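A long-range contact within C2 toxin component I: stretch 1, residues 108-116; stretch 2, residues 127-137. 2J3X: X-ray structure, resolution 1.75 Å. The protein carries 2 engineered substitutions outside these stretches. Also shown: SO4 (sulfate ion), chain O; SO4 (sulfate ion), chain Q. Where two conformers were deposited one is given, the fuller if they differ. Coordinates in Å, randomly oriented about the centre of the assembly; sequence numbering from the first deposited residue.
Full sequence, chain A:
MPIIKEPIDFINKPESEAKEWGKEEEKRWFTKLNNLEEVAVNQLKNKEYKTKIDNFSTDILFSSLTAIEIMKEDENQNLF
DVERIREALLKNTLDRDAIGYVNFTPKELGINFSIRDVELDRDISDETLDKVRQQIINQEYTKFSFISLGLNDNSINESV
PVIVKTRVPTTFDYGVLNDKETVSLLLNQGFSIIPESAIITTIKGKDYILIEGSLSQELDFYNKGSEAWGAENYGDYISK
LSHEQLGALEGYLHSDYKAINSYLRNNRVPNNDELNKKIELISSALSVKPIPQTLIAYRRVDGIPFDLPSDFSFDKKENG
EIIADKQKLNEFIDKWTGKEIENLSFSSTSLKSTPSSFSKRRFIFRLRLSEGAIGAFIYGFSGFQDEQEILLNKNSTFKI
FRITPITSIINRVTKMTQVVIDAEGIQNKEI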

ATOM      1  N   GLU A 108      -0.174   7.510  -8.674  1.00 11.47           N
ATOM      2  CA  GLU A 108       0.246   6.307  -7.936  1.00 11.94           C
ATOM      3  C   GLU A 108       1.707   6.283  -7.485  1.00 10.71           C
ATOM      4  O   GLU A 108       2.127   5.367  -6.757  1.00 12.52           O
ATOM      5  CB  GLU A 108      -0.033   5.058  -8.795  1.00 11.93           C
ATOM      6  CG  GLU A 108      -1.494   4.889  -9.126  1.00 14.50           C
ATOM      7  CD  GLU A 108      -1.708   3.619  -9.925  1.00 18.56           C
ATOM      8  OE1 GLU A 108      -1.344   3.609 -11.107  1.00 17.05           O
ATOM      9  OE2 GLU A 108      -2.204   2.622  -9.347  1.00 22.19           O
ATOM     10  N   LEU A 109       2.496   7.261  -7.963  1.00 10.07           N
ATOM     11  CA  LEU A 109       3.850   7.509  -7.473  1.00  9.61           C
ATOM     12  C   LEU A 109       3.834   8.718  -6.548  1.00  9.98           C
ATOM     13  O   LEU A 109       4.861   9.294  -6.285  1.00 10.10           O
ATOM     14  CB  LEU A 109       4.807   7.753  -8.677  1.00  7.53           C
ATOM     15  CG  LEU A 109       4.895   6.572  -9.631  1.00 10.47           C
ATOM     16  CD1 LEU A 109       5.661   6.993 -10.889  1.00 10.47           C
ATOM     17  CD2 LEU A 109       5.588   5.339  -8.991  1.00 12.95           C
ATOM     18  N   GLY A 110       2.642   9.114  -6.086  1.00  9.11           N
ATOM     19  CA  GLY A 110       2.534  10.301  -5.227  1.00 10.96           C
ATOM     20  C   GLY A 110       2.865  11.646  -5.865  1.00 11.07           C
ATOM     21  O   GLY A 110       3.237  12.594  -5.161  1.00 11.14           O
ATOM     22  N   ILE A 111       2.706  11.736  -7.186  1.00  9.96           N
ATOM     23  CA  ILE A 111       3.028  12.958  -7.931  1.00 10.15           C
ATOM     24  C   ILE A 111       1.756  13.638  -8.323  1.00 11.15           C
ATOM     25  O   ILE A 111       0.948  13.118  -9.127  1.00 11.81           O
ATOM     26  CB  ILE A 111       3.875  12.653  -9.205  1.00 10.04           C
ATOM     27  CG1 ILE A 111       5.225  12.060  -8.799  1.00  9.27           C
ATOM     28  CG2 ILE A 111       3.960  13.933 -10.135  1.00 10.80           C
ATOM     29  CD1 ILE A 111       5.988  11.549 -10.105  1.00 10.97           C
ATOM     30  N   ASN A 112       1.545  14.801  -7.697  1.00 12.27           N
ATOM     31  CA  ASN A 112       0.335  15.553  -7.955  1.00 13.04           C
ATOM     32  C   ASN A 112       0.609  16.830  -8.728  1.00 14.44           C
ATOM     33  O   ASN A 112      -0.314  17.597  -8.945  1.00 16.41           O
ATOM     34  CB  ASN A 112      -0.374  15.896  -6.639  1.00 14.72           C
ATOM     35  CG  ASN A 112      -0.740  14.638  -5.840  1.00 12.81           C
ATOM     36  OD1 ASN A 112      -1.255  13.670  -6.407  1.00 12.87           O
ATOM     37  ND2 ASN A 112      -0.511  14.683  -4.537  1.00 13.99           N
ATOM     38  N   PHE A 113       1.847  17.021  -9.169  1.00 14.67           N
ATOM     39  CA  PHE A 113       2.230  18.224  -9.936  1.00 14.49           C
ATOM     40  C   PHE A 113       2.399  17.817 -11.381  1.00 14.52           C
ATOM     41  O   PHE A 113       2.513  16.629 -11.690  1.00 14.01           O
ATOM     42  CB  PHE A 113       3.532  18.863  -9.425  1.00 13.51           C
ATOM     43  CG  PHE A 113       4.672  17.883  -9.279  1.00 13.19           C
ATOM     44  CD1 PHE A 113       5.528  17.600 -10.334  1.00 11.84           C
ATOM     45  CD2 PHE A 113       4.875  17.245  -8.062  1.00 13.30           C
ATOM     46  CE1 PHE A 113       6.567  16.670 -10.146  1.00  9.80           C
ATOM     47  CE2 PHE A 113       5.906  16.337  -7.888  1.00 13.68           C
ATOM     48  CZ  PHE A 113       6.763  16.070  -8.909  1.00 12.35           C
ATOM     49  N   SER A 114       2.451  18.801 -12.273  1.00 14.97           N
ATOM     50  CA  SER A 114       2.446  18.499 -13.704  1.00 14.06           C
ATOM     51  C   SER A 114       3.861  18.196 -14.183  1.00 14.59           C
ATOM     52  O   SER A 114       4.867  18.638 -13.587  1.00 13.91           O
ATOM     53  CB  SER A 114       1.912  19.697 -14.512  1.00 16.83           C
ATOM     54  OG  SER A 114       2.600  20.872 -14.096  1.00 18.19           O
ATOM     55  N   ILE A 115       3.915  17.393 -15.247  1.00 12.90           N
ATOM     56  CA  ILE A 115       5.184  16.890 -15.722  1.00 12.90           C
ATOM     57  C   ILE A 115       5.599  17.543 -17.053  1.00 11.67           C
ATOM     58  O   ILE A 115       6.750  17.992 -17.195  1.00 11.30           O
ATOM     59  CB  ILE A 115       5.073  15.341 -15.883  1.00 12.20           C
ATOM     60  CG1 ILE A 115       4.904  14.636 -14.530  1.00 16.61           C
ATOM     61  CG2 ILE A 115       6.254  14.828 -16.694  1.00 13.25           C
ATOM     62  CD1 ILE A 115       5.956  14.951 -13.598  1.00 17.28           C
ATOM     63  N   ARG A 116       4.670  17.617 -17.994  1.00 11.44           N
ATOM     64  CA  ARG A 116       4.955  18.280 -19.285  1.00 12.11           C
ATOM     65  C   ARG A 116       4.591  19.753 -19.126  1.00 13.15           C
ATOM     66  O   ARG A 116       3.457  20.131 -19.414  1.00 12.89           O
ATOM     67  CB  ARG A 116       4.126  17.657 -20.365  1.00 13.37           C
ATOM     68  CG  ARG A 116       4.578  16.190 -20.700  1.00 12.19           C
ATOM     69  CD  ARG A 116       3.575  15.572 -21.635  1.00 17.27           C
ATOM     70  NE  ARG A 116       4.018  14.248 -22.126  1.00 13.31           N
ATOM     71  CZ  ARG A 116       3.187  13.284 -22.496  1.00 15.52           C
ATOM     72  NH1 ARG A 116       1.851  13.466 -22.391  1.00 16.49           N
ATOM     73  NH2 ARG A 116       3.670  12.116 -22.945  1.00 15.42           N
TER
HETATM   74  S   SO4 O1445       1.000  16.794 -17.150  1.00 27.46           S
HETATM   75  O1  SO4 O1445       0.147  15.833 -17.806  1.00 27.94           O
HETATM   76  O2  SO4 O1445       1.595  16.140 -15.979  1.00 29.14           O
HETATM   77  O3  SO4 O1445       2.062  17.299 -18.007  1.00 29.75           O
HETATM   78  O4  SO4 O1445       0.237  18.001 -16.693  1.00 29.50           O
HETATM   79  S   SO4 Q1447       4.346  20.531  -5.207  1.00 34.64           S
HETATM   80  O1  SO4 Q1447       3.094  19.793  -5.197  1.00 37.31           O
HETATM   81  O2  SO4 Q1447       5.423  19.545  -5.206  1.00 37.43           O
HETATM   82  O3  SO4 Q1447       4.309  21.291  -6.478  1.00 32.70           O
HETATM   83  O4  SO4 Q1447       4.537  21.360  -4.041  1.00 36.81           O
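Stretch 2 127-137: ETLDKVRQQII

Stretch 2 is a helix laid along an irregular segment with no regular helix or strand, and the contact is mainly apolar packing, finished by a lysine over a phenylalanine ring, one weak side-chain-to-backbone hydrogen bond and one water bridge. Residues 127-136 are helical, continuing a helix that begins earlier in the chain, and Ile-137 is the first residue to leave helical phi/psi. Its backbone ladder is regular, as in Val-132 N to Thr-128 O at 2.9 Å and Ile-136 N to Val-132 O at 2.9 Å, so the helix needs nothing from stretch 1 to satisfy these amides.

The two chains run in opposite senses. The CA of Leu-109 lies 7.1 Å from the CA of Ile-136, that of Ile-111 lies 7.9 Å from the CA of Val-132, and that of Ile-115 lies 6.5 Å from the CA of Thr-128. Six residue steps of the segment thus match eight of the helix, and the register steps back one turn at a time: Ile-136, Val-132, Thr-128. The rule of spacing is plain: Thr-128, Lys-131, Val-132, Gln-135 and Ile-136 make all the helix's contacts, while Leu-129 points away.

Val-132 is the hub of the apolar part. Its CG1 meets Ile-111 CD1 at 4.2 Å, and its CG2 meets both Ile-115 CD1 at 3.6 Å and Phe-113 CE1 at 3.8 Å. One small branched residue therefore serves three larger ones. A turn later, Ile-136 CG2 packs on Ile-111 CD1 at 3.9 Å. At the other end, the CA-to-CB bond of Ile-115 points sideways to the helix, yet the end of its side chain comes nearer and reaches Val-132.

Phe-113, the residue of stretch 1 most covered by the helix, has chi1 in the p well. Lys-131 lies over one face of its ring: CE is 3.6 Å from Phe-113 CD2 and nearly on the ring normal, a CH-pi contact, and NZ adds a cation-pi interaction, 4.6 Å from the ring centroid. The same NZ donates to O2 of the chain Q sulfate at 2.8 Å, so the charge is also answered by an ion probably taken from the crystallisation liquor. Near the ring plane, at the edge, stand Val-132 CG2 and Gln-135 OE1, the latter 3.4 Å from Phe-113 CE2.

Gln-135 extends its amide to the backbone of the segment, NE2 donating to Gly-110 O at 2.8 Å, though an angle of 115° makes the bond weak. Gly-110 has positive phi, a conformation that by itself favours glycine.

Thr-128 closes the contact. Its CG2 rests 3.7 Å from Ser-114 O and 3.7 Å from Ile-115 O, while a water donates to Ile-115 O at 2.8 Å and hydrogen-bonds Thr-128 OG1 at 2.7 Å. Methyl and hydroxyl thus take different tasks. The amides of Ile-115 and Arg-116 instead bind the chain O sulfate, with Ile-115 N 2.7 Å from its O2 and Arg-116 N 2.6 Å from its O3.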

ATOM      1  N   GLU A 127      14.424  20.837 -14.779  1.00 14.92           N
ATOM      2  CA  GLU A 127      13.992  21.157 -13.433  1.00 15.74           C
ATOM      3  C   GLU A 127      12.935  20.192 -12.863  1.00 14.44           C
ATOM      4  O   GLU A 127      13.006  19.777 -11.660  1.00 12.12           O
ATOM      5  CB  GLU A 127      13.462  22.599 -13.398  1.00 16.41           C
ATOM      6  CG  GLU A 127      13.057  23.015 -11.995  1.00 16.95           C
ATOM      7  CD  GLU A 127      12.750  24.526 -11.868  1.00 18.95           C
ATOM      8  OE1 GLU A 127      12.531  25.144 -12.895  1.00 21.46           O
ATOM      9  OE2 GLU A 127      12.717  25.081 -10.734  1.00 18.59           O
ATOM     10  N   THR A 128      11.951  19.869 -13.696  1.00 13.67           N
ATOM     11  CA  THR A 128      10.862  18.982 -13.310  1.00 14.35           C
ATOM     12  C   THR A 128      11.393  17.548 -13.200  1.00 14.05           C
ATOM     13  O   THR A 128      11.039  16.811 -12.270  1.00 14.25           O
ATOM     14  CB  THR A 128       9.759  19.028 -14.387  1.00 15.12           C
ATOM     15  OG1 THR A 128       9.378  20.396 -14.598  1.00 18.73           O
ATOM     16  CG2 THR A 128       8.517  18.205 -13.993  1.00 13.56           C
ATOM     17  N   LEU A 129      12.239  17.156 -14.138  1.00 13.03           N
ATOM     18  CA  LEU A 129      12.874  15.843 -14.013  1.00 12.91           C
ATOM     19  C   LEU A 129      13.593  15.734 -12.669  1.00 13.57           C
ATOM     20  O   LEU A 129      13.482  14.722 -11.974  1.00 14.17           O
ATOM     21  CB  LEU A 129      13.911  15.673 -15.117  1.00 13.22           C
ATOM     22  CG  LEU A 129      14.732  14.377 -14.998  1.00 14.36           C
ATOM     23  CD1 LEU A 129      13.904  13.086 -15.087  1.00 14.48           C
ATOM     24  CD2 LEU A 129      15.799  14.384 -16.112  1.00 15.56           C
ATOM     25  N   ASP A 130      14.389  16.750 -12.316  1.00 13.19           N
ATOM     26  CA  ASP A 130      15.090  16.740 -11.053  1.00 13.90           C
ATOM     27  C   ASP A 130      14.164  16.675  -9.824  1.00 13.67           C
ATOM     28  O   ASP A 130      14.452  15.979  -8.827  1.00 12.28           O
ATOM     29  CB  ASP A 130      16.001  17.978 -10.969  1.00 15.57           C
ATOM     30  CG  ASP A 130      17.174  17.909 -11.957  1.00 20.21           C
ATOM     31  OD1 ASP A 130      17.421  16.848 -12.571  1.00 21.65           O
ATOM     32  OD2 ASP A 130      17.874  18.940 -12.089  1.00 25.84           O
ATOM     33  N   LYS A 131      13.058  17.413  -9.885  1.00 12.83           N
ATOM     34  CA  LYS A 131      12.057  17.386  -8.816  1.00 13.33           C
ATOM     35  C   LYS A 131      11.473  15.980  -8.654  1.00 12.33           C
ATOM     36  O   LYS A 131      11.346  15.477  -7.516  1.00 11.70           O
ATOM     37  CB  LYS A 131      10.973  18.403  -9.165  1.00 13.33           C
ATOM     38  CG  LYS A 131       9.809  18.421  -8.228  1.00 14.73           C
ATOM     39  CD  LYS A 131       8.866  19.555  -8.645  1.00 16.89           C
ATOM     40  CE  LYS A 131       7.649  19.566  -7.748  1.00 19.04           C
ATOM     41  NZ  LYS A 131       7.953  19.956  -6.389  1.00 23.09           N
ATOM     42  N   VAL A 132      11.143  15.330  -9.776  1.00 11.55           N
ATOM     43  CA  VAL A 132      10.639  13.934  -9.755  1.00 11.64           C
ATOM     44  C   VAL A 132      11.705  13.008  -9.163  1.00 12.48           C
ATOM     45  O   VAL A 132      11.380  12.220  -8.269  1.00 13.63           O
ATOM     46  CB  VAL A 132      10.239  13.461 -11.182  1.00  9.80           C
ATOM     47  CG1 VAL A 132      10.005  11.927 -11.201  1.00 10.43           C
ATOM     48  CG2 VAL A 132       8.959  14.181 -11.675  1.00 11.13           C
ATOM     49  N   ARG A 133      12.966  13.119  -9.631  1.00 11.86           N
ATOM     50  CA  ARG A 133      14.064  12.298  -9.078  1.00 12.80           C
ATOM     51  C   ARG A 133      14.182  12.464  -7.560  1.00 13.41           C
ATOM     52  O   ARG A 133      14.266  11.481  -6.819  1.00 14.42           O
ATOM     53  CB  ARG A 133      15.386  12.702  -9.708  1.00 12.32           C
ATOM     54  CG  ARG A 133      15.572  12.140 -11.099  1.00 13.35           C
ATOM     55  CD  ARG A 133      16.814  12.807 -11.727  1.00 15.62           C
ATOM     56  NE  ARG A 133      17.157  12.200 -13.011  1.00 17.08           N
ATOM     57  CZ  ARG A 133      18.099  12.678 -13.831  1.00 20.76           C
ATOM     58  NH1 ARG A 133      18.725  13.831 -13.529  1.00 20.39           N
ATOM     59  NH2 ARG A 133      18.379  12.048 -14.971  1.00 17.79           N
ATOM     60  N   GLN A 134      14.160  13.699  -7.079  1.00 13.57           N
ATOM     61  CA  GLN A 134      14.329  13.904  -5.644  0.50 14.89           C
ATOM     62  C   GLN A 134      13.159  13.306  -4.848  1.00 14.04           C
ATOM     63  O   GLN A 134      13.344  12.734  -3.761  1.00 14.05           O
ATOM     64  CB  GLN A 134      14.559  15.391  -5.331  0.50 15.43           C
ATOM     65  CG  GLN A 134      15.958  15.864  -5.753  0.50 18.69           C
ATOM     66  CD  GLN A 134      17.055  14.881  -5.266  0.50 23.87           C
ATOM     67  OE1 GLN A 134      17.239  14.683  -4.060  0.50 25.27           O
ATOM     68  NE2 GLN A 134      17.727  14.223  -6.208  0.50 24.19           N
ATOM     69  N   GLN A 135      11.951  13.365  -5.400  1.00 13.50           N
ATOM     70  CA  GLN A 135      10.812  12.849  -4.625  1.00 13.19           C
ATOM     71  C   GLN A 135      10.688  11.317  -4.687  1.00 13.62           C
ATOM     72  O   GLN A 135      10.360  10.663  -3.668  1.00 12.77           O
ATOM     73  CB  GLN A 135       9.566  13.485  -5.185  1.00 14.10           C
ATOM     74  CG  GLN A 135       8.293  12.965  -4.597  1.00 16.68           C
ATOM     75  CD  GLN A 135       7.096  13.816  -5.015  1.00 19.34           C
ATOM     76  OE1 GLN A 135       7.185  15.046  -5.038  1.00 24.14           O
ATOM     77  NE2 GLN A 135       5.989  13.166  -5.292  1.00 25.19           N
ATOM     78  N   ILE A 136      10.933  10.723  -5.867  1.00 10.45           N
ATOM     79  CA  ILE A 136      10.572   9.320  -6.008  1.00 11.11           C
ATOM     80  C   ILE A 136      11.713   8.280  -5.916  1.00 10.58           C
ATOM     81  O   ILE A 136      11.442   7.095  -5.702  1.00 11.54           O
ATOM     82  CB  ILE A 136       9.744   9.039  -7.301  1.00 10.49           C
ATOM     83  CG1 ILE A 136      10.633   8.998  -8.547  1.00  9.85           C
ATOM     84  CG2 ILE A 136       8.575  10.060  -7.527  1.00 10.97           C
ATOM     85  CD1 ILE A 136       9.965   8.500  -9.798  1.00 12.88           C
ATOM     86  N   ILE A 137      12.955   8.669  -6.141  1.00  9.64           N
ATOM     87  CA  ILE A 137      14.039   7.643  -6.235  1.00  9.32           C
ATOM     88  C   ILE A 137      14.231   7.036  -4.859  1.00  8.64           C
ATOM     89  O   ILE A 137      14.272   7.749  -3.862  1.00  9.88           O
ATOM     90  CB  ILE A 137      15.372   8.293  -6.726  1.00  9.85           C
ATOM     91  CG1 ILE A 137      15.204   8.749  -8.194  1.00 13.44           C
ATOM     92  CG2 ILE A 137      16.559   7.345  -6.567  1.00 12.49           C
ATOM     93  CD1 ILE A 137      14.813   7.690  -9.035  1.00 16.58           C
TER
HETATM   94  O   HOH W   1       8.467  20.247 -17.085  1.00 16.84           O